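Local coordinates for epoxide hydrolase (Aspergillus niger, PDB 3G02), which probably opens epoxides by hydrolysis to diols, here in an enantioselective form obtained by directed evolution of the fungal enzyme, at residues N83-F88 with E124-L129; F216-A221 with R316-T321. The protein carries 9 engineered substitutions. One frame throughout, in Å; residues are numbered along the deposited sequence. Where two conformers were deposited one is given.

Interaction 1. Residues N83-F88 with E124-L129; sequences NSFPQF and EFYPIL
F85 holds its CG anti to its own carbonyl carbon, which sends the ring off the loop toward helix 126-135, while Y126, with chi1 at -92°, swings its ring out from the first turn of that helix to meet it. This is the alpha/beta hydrolase fold, at the place where the loop leading into strand 87-92, the outermost of the central sheet within this chain, packs against a helix lying on that sheet. The two rings form an edge-to-face pair, centroids 4.7 Å apart and planes at 58°. F85 leads with CD2, which sits above one face of Y126 near the rim, 3.5 Å from Y126 CE2; the two side chains run alongside each other in opposite senses. Further out on the phenylalanine, CE1 rests against the aliphatic start of L129, 3.5 Å from L129 CB. One helical turn thus offers F85 two surfaces, a flat ring and an alkyl chain. R133, a turn further along the helix, adds a cation-pi contact to F85 and donates a hydrogen bond from NH1 to S84 O, while L102 of the neighbouring strand touches both F85 and L129. All the touching side chains are buried, and two of their polar atoms have firm partners: Y126 OH bonds to L82 O, just before the loop, and Q87 OE1 to H98 NE2. Q87 also makes a weak hydrogen bond from NE2 to N83 OD1. Its amide plane stands almost perpendicular to the tyrosine ring, at 86°, and the aliphatic part of its chain meets the phenol oxygen, with Q87 CG 3.8 Å from Y126 OH.

Interaction 2. Residues F216-A221 with R316-T321; sequences FCNMSA and REWVPT. Engineered in segment 216-221: F216 (natural residue Leu), N218 (natural residue Ala), S220 (natural residue Arg). Engineered in segment 316-321: W318 (natural residue Thr), V319 (natural residue Thr). With FMT (formic acid), chain D.
Apolar contact first: the rings of F216 and W318 meet where F216 CE2 comes 3.8 Å from W318 CZ2, at the edge of the indole and near its plane. Both residues are engineered, as is N218, which supplies the polar side of the contact. N218 has CG anti to its backbone N (chi1 -161°), and this carries the amide over one face of W318, the two planes only 18° apart. N218 OD1 lies nearest, above the rim of the indole and 3.6 Å from W318 NE1, but no hydrogen bond joins them because the oxygen sits over the ring, away from the line of the N-H.

No hydrogen bond crosses between the two segments; those beside the contact lie within 316-321 or go to the bound formic acid. T321 OG1 donates to W318 O at 2.6 Å, somewhat tilted from the carbonyl plane, and a weak backbone bond from T321 N reaches the same oxygen; both close the turn after W318 on the carbonyl of W318 itself. N218 OD1 approaches this pair, 3.3 Å from T321 OG1, without bonding to it. The backbone N of N218 donates to formic acid O1 at 2.9 Å, with an N-H...O angle of 153°; the formic acid, probably from the crystallisation liquor, also bonds to R200 NE.

The contact borders the probable active site: F216 packs against H375, and W318 lies beside Y315, both predicted proton donors. The loop 216-221 follows strand 209-214 of the central sheet, and the indole of W318, carried by the short helix 315-318, rests on I194 and F197 of helix 194-205, just after the predicted nucleophile D193.

How the interactions relate
From the N terminus, the chain passes through helix 75-82 and the loop before strand 87-92. It then makes the strands 87-92, 95-102 and 110-115 before interaction 1 closes that excursion at the start of helix 126-135, tying one border of the sheet to a helix packed on it. The chain next builds the sheet up to strand 209-214, and interaction 2 opens at the loop that follows. It closes after a largely helical excursion, where helix 315-318 returns beside that loop near the predicted catalytic residues. The two closures run in series, neither nested nor crossed. The centres of interaction 1 and interaction 2 lie about 29 Å apart, on opposite sides of the chain's centre, and the two do not touch.

Interaction 1. Residues N83-F88 with E124-L129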
loop_
_atom_site.group_PDB
_atom_site.type_symbol
_atom_site.label_atom_id
_atom_site.label_comp_id
_atom_site.label_asym_id
_atom_site.label_seq_id
_atom_site.Cartn_x
_atom_site.Cartn_y
_atom_site.Cartn_z
ATOM N N ASN A 83 18.603 -24.828 -10.546
ATOM C CA ASN A 83 18.709 -25.913 -11.515
ATOM C C ASN A 83 19.312 -27.205 -10.958
ATOM O O ASN A 83 19.457 -28.188 -11.691
ATOM C CB ASN A 83 19.487 -25.427 -12.741
ATOM C CG ASN A 83 18.721 -24.386 -13.540
ATOM O OD1 ASN A 83 17.488 -24.403 -13.583
ATOM N ND2 ASN A 83 19.448 -23.477 -14.178
ATOM N N SER A 84 19.631 -27.205 -9.664
ATOM C CA SER A 84 20.189 -28.386 -9.000
ATOM C C SER A 84 19.140 -29.445 -8.659
ATOM O O SER A 84 19.493 -30.577 -8.327
ATOM C CB SER A 84 20.982 -27.991 -7.746
ATOM O OG SER A 84 20.139 -27.497 -6.721
ATOM N N PHE A 85 17.862 -29.076 -8.732
ATOM C CA PHE A 85 16.762 -30.005 -8.483
ATOM C C PHE A 85 15.934 -30.182 -9.750
ATOM O O PHE A 85 15.919 -29.288 -10.599
ATOM C CB PHE A 85 15.871 -29.495 -7.343
ATOM C CG PHE A 85 16.491 -29.637 -5.983
ATOM C CD1 PHE A 85 16.290 -30.788 -5.226
ATOM C CD2 PHE A 85 17.285 -28.620 -5.459
ATOM C CE1 PHE A 85 16.871 -30.919 -3.966
ATOM C CE2 PHE A 85 17.866 -28.743 -4.198
ATOM C CZ PHE A 85 17.657 -29.893 -3.453
ATOM N N PRO A 86 15.255 -31.340 -9.890
ATOM C CA PRO A 86 14.388 -31.526 -11.057
ATOM C C PRO A 86 13.292 -30.465 -11.107
ATOM O O PRO A 86 12.614 -30.233 -10.105
ATOM C CB PRO A 86 13.772 -32.913 -10.827
ATOM C CG PRO A 86 14.757 -33.613 -9.938
ATOM C CD PRO A 86 15.257 -32.531 -9.021
ATOM N N GLN A 87 13.163 -29.811 -12.260
ATOM C CA GLN A 87 12.062 -28.883 -12.525
ATOM C C GLN A 87 11.398 -29.251 -13.837
ATOM O O GLN A 87 12.057 -29.738 -14.765
ATOM C CB GLN A 87 12.554 -27.444 -12.645
ATOM C CG GLN A 87 13.260 -26.866 -11.437
ATOM C CD GLN A 87 13.806 -25.494 -11.745
ATOM O OE1 GLN A 87 13.109 -24.494 -11.595
ATOM N NE2 GLN A 87 15.051 -25.435 -12.203
ATOM N N PHE A 88 10.096 -28.993 -13.917
ATOM C CA PHE A 88 9.312 -29.278 -15.113
ATOM C C PHE A 88 8.259 -28.207 -15.321
ATOM O O PHE A 88 7.963 -27.427 -14.412
ATOM C CB PHE A 88 8.613 -30.636 -14.985
ATOM C CG PHE A 88 9.529 -31.767 -14.612
ATOM C CD1 PHE A 88 9.781 -32.060 -13.273
ATOM C CD2 PHE A 88 10.131 -32.545 -15.598
ATOM C CE1 PHE A 88 10.626 -33.107 -12.919
ATOM C CE2 PHE A 88 10.976 -33.597 -15.257
ATOM C CZ PHE A 88 11.226 -33.879 -13.915
ATOM N N GLU A 124 11.316 -21.718 -1.670
ATOM C CA GLU A 124 11.225 -21.831 -0.218
ATOM C C GLU A 124 11.340 -23.264 0.285
ATOM O O GLU A 124 11.710 -23.488 1.441
ATOM C CB GLU A 124 9.922 -21.231 0.281
ATOM C CG GLU A 124 9.856 -19.741 0.135
ATOM C CD GLU A 124 8.572 -19.172 0.688
ATOM O OE1 GLU A 124 7.499 -19.758 0.433
ATOM O OE2 GLU A 124 8.636 -18.134 1.372
ATOM N N PHE A 125 11.005 -24.228 -0.568
ATOM C CA PHE A 125 11.052 -25.631 -0.179
ATOM C C PHE A 125 12.358 -26.331 -0.527
ATOM O O PHE A 125 12.518 -27.513 -0.228
ATOM C CB PHE A 125 9.845 -26.386 -0.753
ATOM C CG PHE A 125 8.545 -26.001 -0.111
ATOM C CD1 PHE A 125 8.202 -26.506 1.139
ATOM C CD2 PHE A 125 7.669 -25.116 -0.741
ATOM C CE1 PHE A 125 7.006 -26.145 1.756
ATOM C CE2 PHE A 125 6.472 -24.751 -0.136
ATOM C CZ PHE A 125 6.138 -25.266 1.113
ATOM N N TYR A 126 13.288 -25.604 -1.144
ATOM C CA TYR A 126 14.576 -26.191 -1.527
ATOM C C TYR A 126 15.388 -26.742 -0.343
ATOM O O TYR A 126 15.906 -27.850 -0.443
ATOM C CB TYR A 126 15.401 -25.232 -2.396
ATOM C CG TYR A 126 15.176 -25.423 -3.888
ATOM C CD1 TYR A 126 13.903 -25.716 -4.399
ATOM C CD2 TYR A 126 16.232 -25.297 -4.790
ATOM C CE1 TYR A 126 13.698 -25.892 -5.765
ATOM C CE2 TYR A 126 16.032 -25.464 -6.157
ATOM C CZ TYR A 126 14.768 -25.766 -6.633
ATOM O OH TYR A 126 14.575 -25.933 -7.986
ATOM N N PRO A 127 15.503 -25.989 0.776
ATOM C CA PRO A 127 16.162 -26.601 1.937
ATOM C C PRO A 127 15.571 -27.952 2.354
ATOM O O PRO A 127 16.329 -28.876 2.664
ATOM C CB PRO A 127 15.982 -25.542 3.032
ATOM C CG PRO A 127 16.003 -24.259 2.264
ATOM C CD PRO A 127 15.153 -24.579 1.054
ATOM N N ILE A 128 14.244 -28.075 2.335
ATOM C CA ILE A 128 13.592 -29.348 2.664
ATOM C C ILE A 128 13.869 -30.428 1.608
ATOM O O ILE A 128 14.170 -31.574 1.949
ATOM C CB ILE A 128 12.075 -29.167 2.933
ATOM C CG1 ILE A 128 11.873 -28.492 4.296
ATOM C CG2 ILE A 128 11.331 -30.512 2.853
ATOM C CD1 ILE A 128 10.441 -28.121 4.621
ATOM N N LEU A 129 13.782 -30.063 0.332
ATOM C CA LEU A 129 14.136 -30.998 -0.739
ATOM C C LEU A 129 15.570 -31.505 -0.591
ATOM O O LEU A 129 15.839 -32.695 -0.794
ATOM C CB LEU A 129 13.919 -30.371 -2.123
ATOM C CG LEU A 129 12.481 -30.016 -2.521
ATOM C CD1 LEU A 129 12.461 -29.534 -3.963
ATOM C CD2 LEU A 129 11.524 -31.188 -2.326
#

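Interaction 2. Residues F216-A221 with R316-T321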
loop_
_atom_site.group_PDB
_atom_site.type_symbol
_atom_site.label_atom_id
_atom_site.label_comp_id
_atom_site.label_asym_id
_atom_site.label_seq_id
_atom_site.Cartn_x
_atom_site.Cartn_y
_atom_site.Cartn_z
ATOM N N PHE A 216 0.089 -22.678 8.900
ATOM C CA PHE A 216 -0.505 -21.350 8.911
ATOM C C PHE A 216 -2.015 -21.489 8.840
ATOM O O PHE A 216 -2.524 -22.285 8.051
ATOM C CB PHE A 216 0.002 -20.561 7.696
ATOM C CG PHE A 216 -0.421 -19.117 7.676
ATOM C CD1 PHE A 216 0.384 -18.137 8.252
ATOM C CD2 PHE A 216 -1.606 -18.732 7.054
ATOM C CE1 PHE A 216 0.000 -16.793 8.225
ATOM C CE2 PHE A 216 -1.997 -17.393 7.031
ATOM C CZ PHE A 216 -1.187 -16.425 7.610
ATOM N N CYS A 217 -2.723 -20.724 9.666
ATOM C CA CYS A 217 -4.182 -20.660 9.599
ATOM C C CYS A 217 -4.648 -19.215 9.696
ATOM O O CYS A 217 -4.297 -18.507 10.636
ATOM C CB CYS A 217 -4.830 -21.511 10.697
ATOM S SG CYS A 217 -6.650 -21.543 10.599
ATOM N N ASN A 218 -5.450 -18.804 8.715
ATOM C CA ASN A 218 -5.875 -17.415 8.531
ATOM C C ASN A 218 -7.174 -17.051 9.268
ATOM O O ASN A 218 -7.710 -15.953 9.096
ATOM C CB ASN A 218 -6.023 -17.136 7.026
ATOM C CG ASN A 218 -5.997 -15.652 6.688
ATOM O OD1 ASN A 218 -6.690 -15.204 5.768
ATOM N ND2 ASN A 218 -5.189 -14.887 7.415
ATOM N N MET A 219 -7.663 -17.970 10.097
ATOM C CA MET A 219 -8.942 -17.804 10.796
ATOM C C MET A 219 -8.974 -16.623 11.768
ATOM O O MET A 219 -7.939 -16.188 12.277
ATOM C CB MET A 219 -9.286 -19.084 11.564
ATOM C CG MET A 219 -8.442 -19.284 12.828
ATOM S SD MET A 219 -8.795 -20.797 13.725
ATOM C CE MET A 219 -10.438 -20.448 14.359
ATOM N N SER A 220 -10.180 -16.116 12.019
ATOM C CA SER A 220 -10.419 -15.186 13.119
ATOM C C SER A 220 -10.998 -15.961 14.306
ATOM O O SER A 220 -11.156 -17.183 14.230
ATOM C CB SER A 220 -11.361 -14.058 12.686
ATOM O OG SER A 220 -12.560 -14.577 12.137
ATOM N N ALA A 221 -11.303 -15.259 15.397
ATOM C CA ALA A 221 -11.851 -15.891 16.603
ATOM C C ALA A 221 -13.116 -16.704 16.309
ATOM O O ALA A 221 -14.021 -16.212 15.630
ATOM C CB ALA A 221 -12.127 -14.847 17.674
ATOM N N ARG A 316 -7.859 -10.421 -3.172
ATOM C CA ARG A 316 -9.237 -9.921 -3.111
ATOM C C ARG A 316 -10.222 -10.970 -2.588
ATOM O O ARG A 316 -11.306 -10.618 -2.127
ATOM C CB ARG A 316 -9.688 -9.338 -4.449
ATOM C CG ARG A 316 -9.554 -10.263 -5.638
ATOM C CD ARG A 316 -9.911 -9.495 -6.882
ATOM N NE ARG A 316 -9.641 -10.208 -8.127
ATOM C CZ ARG A 316 -8.491 -10.158 -8.795
ATOM N NH1 ARG A 316 -7.467 -9.454 -8.325
ATOM N NH2 ARG A 316 -8.360 -10.822 -9.934
ATOM N N GLU A 317 -9.832 -12.244 -2.643
ATOM C CA GLU A 317 -10.604 -13.325 -2.017
ATOM C C GLU A 317 -10.030 -13.749 -0.662
ATOM O O GLU A 317 -10.775 -14.150 0.234
ATOM C CB GLU A 317 -10.679 -14.545 -2.934
ATOM C CG GLU A 317 -11.472 -14.329 -4.208
ATOM C CD GLU A 317 -11.843 -15.629 -4.899
ATOM O OE1 GLU A 317 -11.276 -16.684 -4.537
ATOM O OE2 GLU A 317 -12.707 -15.588 -5.803
ATOM N N TRP A 318 -8.708 -13.672 -0.517
ATOM C CA TRP A 318 -8.033 -14.184 0.680
ATOM C C TRP A 318 -8.165 -13.274 1.905
ATOM O O TRP A 318 -8.289 -13.766 3.029
ATOM C CB TRP A 318 -6.559 -14.475 0.369
ATOM C CG TRP A 318 -5.803 -15.218 1.447
ATOM C CD1 TRP A 318 -6.080 -16.466 1.944
ATOM C CD2 TRP A 318 -4.629 -14.767 2.130
ATOM N NE1 TRP A 318 -5.155 -16.810 2.901
ATOM C CE2 TRP A 318 -4.254 -15.786 3.036
ATOM C CE3 TRP A 318 -3.857 -13.597 2.069
ATOM C CZ2 TRP A 318 -3.142 -15.671 3.874
ATOM C CZ3 TRP A 318 -2.755 -13.483 2.905
ATOM C CH2 TRP A 318 -2.407 -14.518 3.795
ATOM N N VAL A 319 -8.130 -11.963 1.674
ATOM C CA VAL A 319 -8.255 -10.976 2.748
ATOM C C VAL A 319 -9.596 -11.097 3.514
ATOM O O VAL A 319 -9.586 -11.129 4.748
ATOM C CB VAL A 319 -7.967 -9.530 2.236
ATOM C CG1 VAL A 319 -8.368 -8.484 3.262
ATOM C CG2 VAL A 319 -6.491 -9.379 1.883
ATOM N N PRO A 320 -10.739 -11.191 2.793
ATOM C CA PRO A 320 -12.038 -11.435 3.459
ATOM C C PRO A 320 -12.074 -12.671 4.368
ATOM O O PRO A 320 -12.774 -12.653 5.384
ATOM C CB PRO A 320 -13.005 -11.628 2.286
ATOM C CG PRO A 320 -12.399 -10.867 1.175
ATOM C CD PRO A 320 -10.924 -11.067 1.330
ATOM N N THR A 321 -11.323 -13.718 4.016
ATOM C CA THR A 321 -11.283 -14.949 4.816
ATOM C C THR A 321 -10.488 -14.756 6.106
ATOM O O THR A 321 -10.675 -15.490 7.082
ATOM C CB THR A 321 -10.706 -16.157 4.027
ATOM O OG1 THR A 321 -9.292 -15.997 3.839
ATOM C CG2 THR A 321 -11.400 -16.317 2.676
HETATM C C FMT D . -6.200 -21.659 6.196
HETATM O O1 FMT D . -5.633 -20.585 6.398
HETATM O O2 FMT D . -6.933 -22.209 7.020
#